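Local coordinates for putative aspartate aminotransferase (Thermus thermophilus, PDB 1IUG), which probably transfers amino groups between amino acids and 2-oxo acids using pyridoxal 5'-phosphate, as class-V aminotransferases do, at residues A[12-16]-A[241-245]; A[261-265]-A[281-287]. One frame throughout, in Å; residues are numbered along the deposited sequence.

Interaction 1 of 2, residues A[12-16]-A[241-245]; sequences LHPKA and AVLEE
Lys15 and Glu245 meet through their charged ends, and the lysine is the chain to follow. Lys15 CB rests against Ala241 CB at 4.2 Å, where the two backbones come nearest. Lys15 CG, kept beside the backbone N by a chi1 of -83°, already lies 3.8 Å from Glu245 OE2. Beyond it the chain bends at chi2 and again at chi4, bringing Lys15 NZ to 2.9 Å from Glu245 OE2 in a salt bridge whose hydrogen bond is weak. The glutamate reaches out to meet it fully extended, its CG anti to N (chi1 -173°), and the two side chains cross at about a right angle. Its other oxygen comes to the imidazole of His13: Glu245 OE1 lies in the ring plane at the edge, 3.1 Å from His13 CE1, with ring and carboxylate turned 60° apart. Nearer the backbone, Val242 CG2 touches His13 CB at 3.9 Å. His13 is also the N-cap residue of helix 14-21, and Met188 touches both it and Val242. One carboxylate thus faces an ammonium and an imidazole; it would probably help a positive His13, while the Lys15 ammonium would oppose it, and nearby solvent is likely to damp both effects.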
loop_
_atom_site.group_PDB
_atom_site.type_symbol
_atom_site.label_atom_id
_atom_site.label_comp_id
_atom_site.label_asym_id
_atom_site.label_seq_id
_atom_site.Cartn_x
_atom_site.Cartn_y
_atom_site.Cartn_z
ATOM N N LEU A 12 -3.784 -7.041 17.350
ATOM C CA LEU A 12 -2.454 -7.443 16.909
ATOM C C LEU A 12 -1.730 -8.499 17.731
ATOM O O LEU A 12 -1.799 -8.525 18.959
ATOM C CB LEU A 12 -1.550 -6.217 16.751
ATOM C CG LEU A 12 -1.975 -5.153 15.737
ATOM C CD1 LEU A 12 -0.890 -4.081 15.653
ATOM C CD2 LEU A 12 -2.216 -5.786 14.365
ATOM N N HIS A 13 -1.033 -9.377 17.022
ATOM C CA HIS A 13 -0.250 -10.426 17.653
ATOM C C HIS A 13 0.972 -9.742 18.278
ATOM O O HIS A 13 1.534 -8.814 17.692
ATOM C CB HIS A 13 0.194 -11.444 16.598
ATOM C CG HIS A 13 0.856 -12.659 17.167
ATOM N ND1 HIS A 13 0.233 -13.887 17.226
ATOM C CD2 HIS A 13 2.086 -12.836 17.707
ATOM C CE1 HIS A 13 1.049 -14.766 17.778
ATOM N NE2 HIS A 13 2.179 -14.154 18.080
ATOM N N PRO A 14 1.364 -10.159 19.495
ATOM C CA PRO A 14 2.516 -9.596 20.210
ATOM C C PRO A 14 3.806 -9.524 19.376
ATOM O O PRO A 14 4.556 -8.551 19.472
ATOM C CB PRO A 14 2.655 -10.535 21.406
ATOM C CG PRO A 14 1.225 -10.855 21.712
ATOM C CD PRO A 14 0.663 -11.146 20.338
ATOM N N LYS A 15 4.047 -10.538 18.547
ATOM C CA LYS A 15 5.232 -10.573 17.688
ATOM C C LYS A 15 5.220 -9.445 16.648
ATOM O O LYS A 15 6.275 -8.985 16.208
ATOM C CB LYS A 15 5.344 -11.924 16.972
ATOM C CG LYS A 15 5.989 -13.048 17.786
ATOM C CD LYS A 15 7.415 -12.691 18.187
ATOM C CE LYS A 15 8.107 -13.790 18.995
ATOM N NZ LYS A 15 7.270 -15.001 19.235
ATOM N N ALA A 16 4.024 -9.007 16.261
ATOM C CA ALA A 16 3.874 -7.937 15.276
ATOM C C ALA A 16 4.321 -6.592 15.848
ATOM O O ALA A 16 5.004 -5.821 15.173
ATOM C CB ALA A 16 2.418 -7.863 14.781
ATOM N N ALA A 241 7.370 -12.848 11.156
ATOM C CA ALA A 241 7.399 -13.193 12.580
ATOM C C ALA A 241 6.169 -13.987 13.030
ATOM O O ALA A 241 6.292 -14.958 13.777
ATOM C CB ALA A 241 7.540 -11.929 13.423
ATOM N N VAL A 242 4.984 -13.567 12.588
ATOM C CA VAL A 242 3.749 -14.259 12.950
ATOM C C VAL A 242 3.676 -15.644 12.308
ATOM O O VAL A 242 3.355 -16.627 12.980
ATOM C CB VAL A 242 2.491 -13.432 12.563
ATOM C CG1 VAL A 242 1.235 -14.280 12.680
ATOM C CG2 VAL A 242 2.368 -12.221 13.473
ATOM N N LEU A 243 3.975 -15.720 11.015
ATOM C CA LEU A 243 3.937 -16.996 10.308
ATOM C C LEU A 243 4.920 -18.004 10.892
ATOM O O LEU A 243 4.627 -19.196 10.940
ATOM C CB LEU A 243 4.192 -16.808 8.810
ATOM C CG LEU A 243 3.038 -16.179 8.023
ATOM C CD1 LEU A 243 3.466 -15.922 6.589
ATOM C CD2 LEU A 243 1.813 -17.085 8.071
ATOM N N GLU A 244 6.075 -17.525 11.346
ATOM C CA GLU A 244 7.080 -18.401 11.946
ATOM C C GLU A 244 6.563 -19.086 13.205
ATOM O O GLU A 244 6.924 -20.225 13.485
ATOM C CB GLU A 244 8.358 -17.626 12.277
ATOM C CG GLU A 244 9.334 -17.521 11.120
ATOM C CD GLU A 244 10.558 -16.692 11.461
ATOM O OE1 GLU A 244 10.847 -15.729 10.717
ATOM O OE2 GLU A 244 11.233 -17.007 12.466
ATOM N N GLU A 245 5.713 -18.389 13.956
ATOM C CA GLU A 245 5.155 -18.939 15.184
ATOM C C GLU A 245 3.896 -19.781 14.968
ATOM O O GLU A 245 3.727 -20.824 15.601
ATOM C CB GLU A 245 4.850 -17.818 16.182
ATOM C CG GLU A 245 4.431 -18.344 17.553
ATOM C CD GLU A 245 3.974 -17.254 18.500
ATOM O OE1 GLU A 245 2.757 -17.190 18.783
ATOM O OE2 GLU A 245 4.830 -16.473 18.973
#

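Interaction 2 of 2, residues A[261-265]-A[281-287]; sequences NALLY and SPAVAAF
The ring of Tyr265 lies with one face over Ala285, whose CB makes a CH-pi contact 3.9 Å from the ring centroid, offset toward the rim. At the edge, near the ring plane, sit a water and Ala286 O. Another part of that edge turns toward the face of Phe287 in an offset edge-to-face pair, centroids 5.2 Å apart and planes at 64°, while the Phe287 ring in turn presents its own edge to Leu264 O, 3.4 Å from Phe287 CZ. The hydroxyl does polar work: Ala286 N donates to Tyr265 OH at 3.0 Å and 163°, and the water lies 2.6 Å from the same oxygen. A phenylalanine in place of Tyr265 would probably leave the Ala286 N-H without this acceptor and the water less firmly held. One turn back, a chi1 of -159°, trans to the main-chain nitrogen, carries the amide of Asn261 to the Ser281-Val284 type I turn. Asn261 ND2 donates to Val284 O at 3.2 Å, from well above the carbonyl plane. Segment 261-265 thus runs nearly parallel to strand residues 285-287, the alpha/beta layering of the small domain in fold-type I aminotransferases, with Ala286 beside Arg322, the predicted substrate-binding residue.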
loop_
_atom_site.group_PDB
_atom_site.type_symbol
_atom_site.label_atom_id
_atom_site.label_comp_id
_atom_site.label_asym_id
_atom_site.label_seq_id
_atom_site.Cartn_x
_atom_site.Cartn_y
_atom_site.Cartn_z
ATOM N N ASN A 261 -15.139 -18.948 17.414
ATOM C CA ASN A 261 -16.261 -18.432 16.647
ATOM C C ASN A 261 -17.547 -19.172 17.004
ATOM O O ASN A 261 -18.613 -18.560 17.108
ATOM C CB ASN A 261 -15.988 -18.544 15.147
ATOM C CG ASN A 261 -16.839 -17.592 14.334
ATOM O OD1 ASN A 261 -16.816 -16.382 14.558
ATOM N ND2 ASN A 261 -17.594 -18.131 13.384
ATOM N N ALA A 262 -17.432 -20.486 17.198
ATOM C CA ALA A 262 -18.575 -21.319 17.562
ATOM C C ALA A 262 -19.072 -20.899 18.945
ATOM O O ALA A 262 -20.259 -21.015 19.256
ATOM C CB ALA A 262 -18.177 -22.784 17.566
ATOM N N LEU A 263 -18.145 -20.405 19.762
ATOM C CA LEU A 263 -18.458 -19.935 21.108
ATOM C C LEU A 263 -19.389 -18.725 21.015
ATOM O O LEU A 263 -20.336 -18.603 21.794
ATOM C CB LEU A 263 -17.168 -19.554 21.841
ATOM C CG LEU A 263 -17.290 -19.069 23.286
ATOM C CD1 LEU A 263 -17.792 -20.202 24.176
ATOM C CD2 LEU A 263 -15.942 -18.565 23.771
ATOM N N LEU A 264 -19.127 -17.846 20.047
ATOM C CA LEU A 264 -19.941 -16.648 19.841
ATOM C C LEU A 264 -21.341 -16.992 19.335
ATOM O O LEU A 264 -22.326 -16.402 19.778
ATOM C CB LEU A 264 -19.255 -15.688 18.869
ATOM C CG LEU A 264 -17.907 -15.115 19.311
ATOM C CD1 LEU A 264 -17.345 -14.227 18.212
ATOM C CD2 LEU A 264 -18.063 -14.344 20.608
ATOM N N TYR A 265 -21.423 -17.935 18.398
ATOM C CA TYR A 265 -22.714 -18.362 17.865
ATOM C C TYR A 265 -23.523 -19.076 18.939
ATOM O O TYR A 265 -24.745 -18.957 18.978
ATOM C CB TYR A 265 -22.537 -19.274 16.649
ATOM C CG TYR A 265 -22.426 -18.525 15.336
ATOM C CD1 TYR A 265 -21.279 -18.624 14.550
ATOM C CD2 TYR A 265 -23.477 -17.727 14.873
ATOM C CE1 TYR A 265 -21.179 -17.956 13.339
ATOM C CE2 TYR A 265 -23.388 -17.050 13.660
ATOM C CZ TYR A 265 -22.235 -17.169 12.899
ATOM O OH TYR A 265 -22.129 -16.499 11.701
ATOM N N SER A 281 -18.368 -19.552 8.406
ATOM C CA SER A 281 -16.954 -19.242 8.263
ATOM C C SER A 281 -16.451 -18.956 9.675
ATOM O O SER A 281 -17.140 -18.305 10.462
ATOM C CB SER A 281 -16.765 -17.995 7.402
ATOM O OG SER A 281 -15.420 -17.556 7.446
ATOM N N PRO A 282 -15.250 -19.445 10.020
ATOM C CA PRO A 282 -14.685 -19.221 11.354
ATOM C C PRO A 282 -14.180 -17.785 11.561
ATOM O O PRO A 282 -13.745 -17.431 12.652
ATOM C CB PRO A 282 -13.509 -20.206 11.404
ATOM C CG PRO A 282 -13.769 -21.178 10.262
ATOM C CD PRO A 282 -14.368 -20.307 9.215
ATOM N N ALA A 283 -14.244 -16.966 10.513
ATOM C CA ALA A 283 -13.755 -15.588 10.569
ATOM C C ALA A 283 -14.639 -14.575 11.283
ATOM O O ALA A 283 -14.143 -13.563 11.782
ATOM C CB ALA A 283 -13.453 -15.090 9.159
ATOM N N VAL A 284 -15.940 -14.834 11.334
ATOM C CA VAL A 284 -16.862 -13.889 11.957
ATOM C C VAL A 284 -18.200 -14.541 12.288
ATOM O O VAL A 284 -18.565 -15.558 11.695
ATOM C CB VAL A 284 -17.090 -12.673 10.997
ATOM C CG1 VAL A 284 -17.632 -13.152 9.661
ATOM C CG2 VAL A 284 -18.017 -11.633 11.616
ATOM N N ALA A 285 -18.887 -13.994 13.290
ATOM C CA ALA A 285 -20.206 -14.474 13.699
ATOM C C ALA A 285 -21.206 -13.364 13.373
ATOM O O ALA A 285 -21.132 -12.262 13.929
ATOM C CB ALA A 285 -20.228 -14.792 15.191
ATOM N N ALA A 286 -22.108 -13.641 12.435
ATOM C CA ALA A 286 -23.107 -12.664 12.017
ATOM C C ALA A 286 -24.491 -13.005 12.556
ATOM O O ALA A 286 -24.941 -14.148 12.456
ATOM C CB ALA A 286 -23.135 -12.562 10.497
ATOM N N PHE A 287 -25.163 -12.001 13.117
ATOM C CA PHE A 287 -26.494 -12.185 13.690
ATOM C C PHE A 287 -27.520 -11.186 13.182
ATOM O O PHE A 287 -27.196 -10.029 12.907
ATOM C CB PHE A 287 -26.451 -12.043 15.215
ATOM C CG PHE A 287 -25.595 -13.060 15.906
ATOM C CD1 PHE A 287 -24.351 -12.703 16.416
ATOM C CD2 PHE A 287 -26.038 -14.365 16.067
ATOM C CE1 PHE A 287 -23.559 -13.635 17.081
ATOM C CE2 PHE A 287 -25.257 -15.306 16.730
ATOM C CZ PHE A 287 -24.012 -14.941 17.238
HETATM O O HOH W 1 -20.109 -17.299 10.269
#

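Interaction 1 is a surface contact between the start of helix 14-21 and the C-terminal end of helix 233-246, whereas interaction 2 is buried and sets helix 250-270 on strand 285-288. They share no element, but helices 233-246 and 250-270 follow each other in the chain, so the contacts come in series, about 13 Å apart at their nearest atoms. Chemistry follows place: at the surface, a salt bridge between long side chains sits beside a modest apolar contact at Ala241 and Val242, while inside, rings and methyls pack closely and polar side chains serve backbone groups. Only 261-265/281-287 borders the predicted substrate arginine; 12-16/241-245 lies away from the annotated sites.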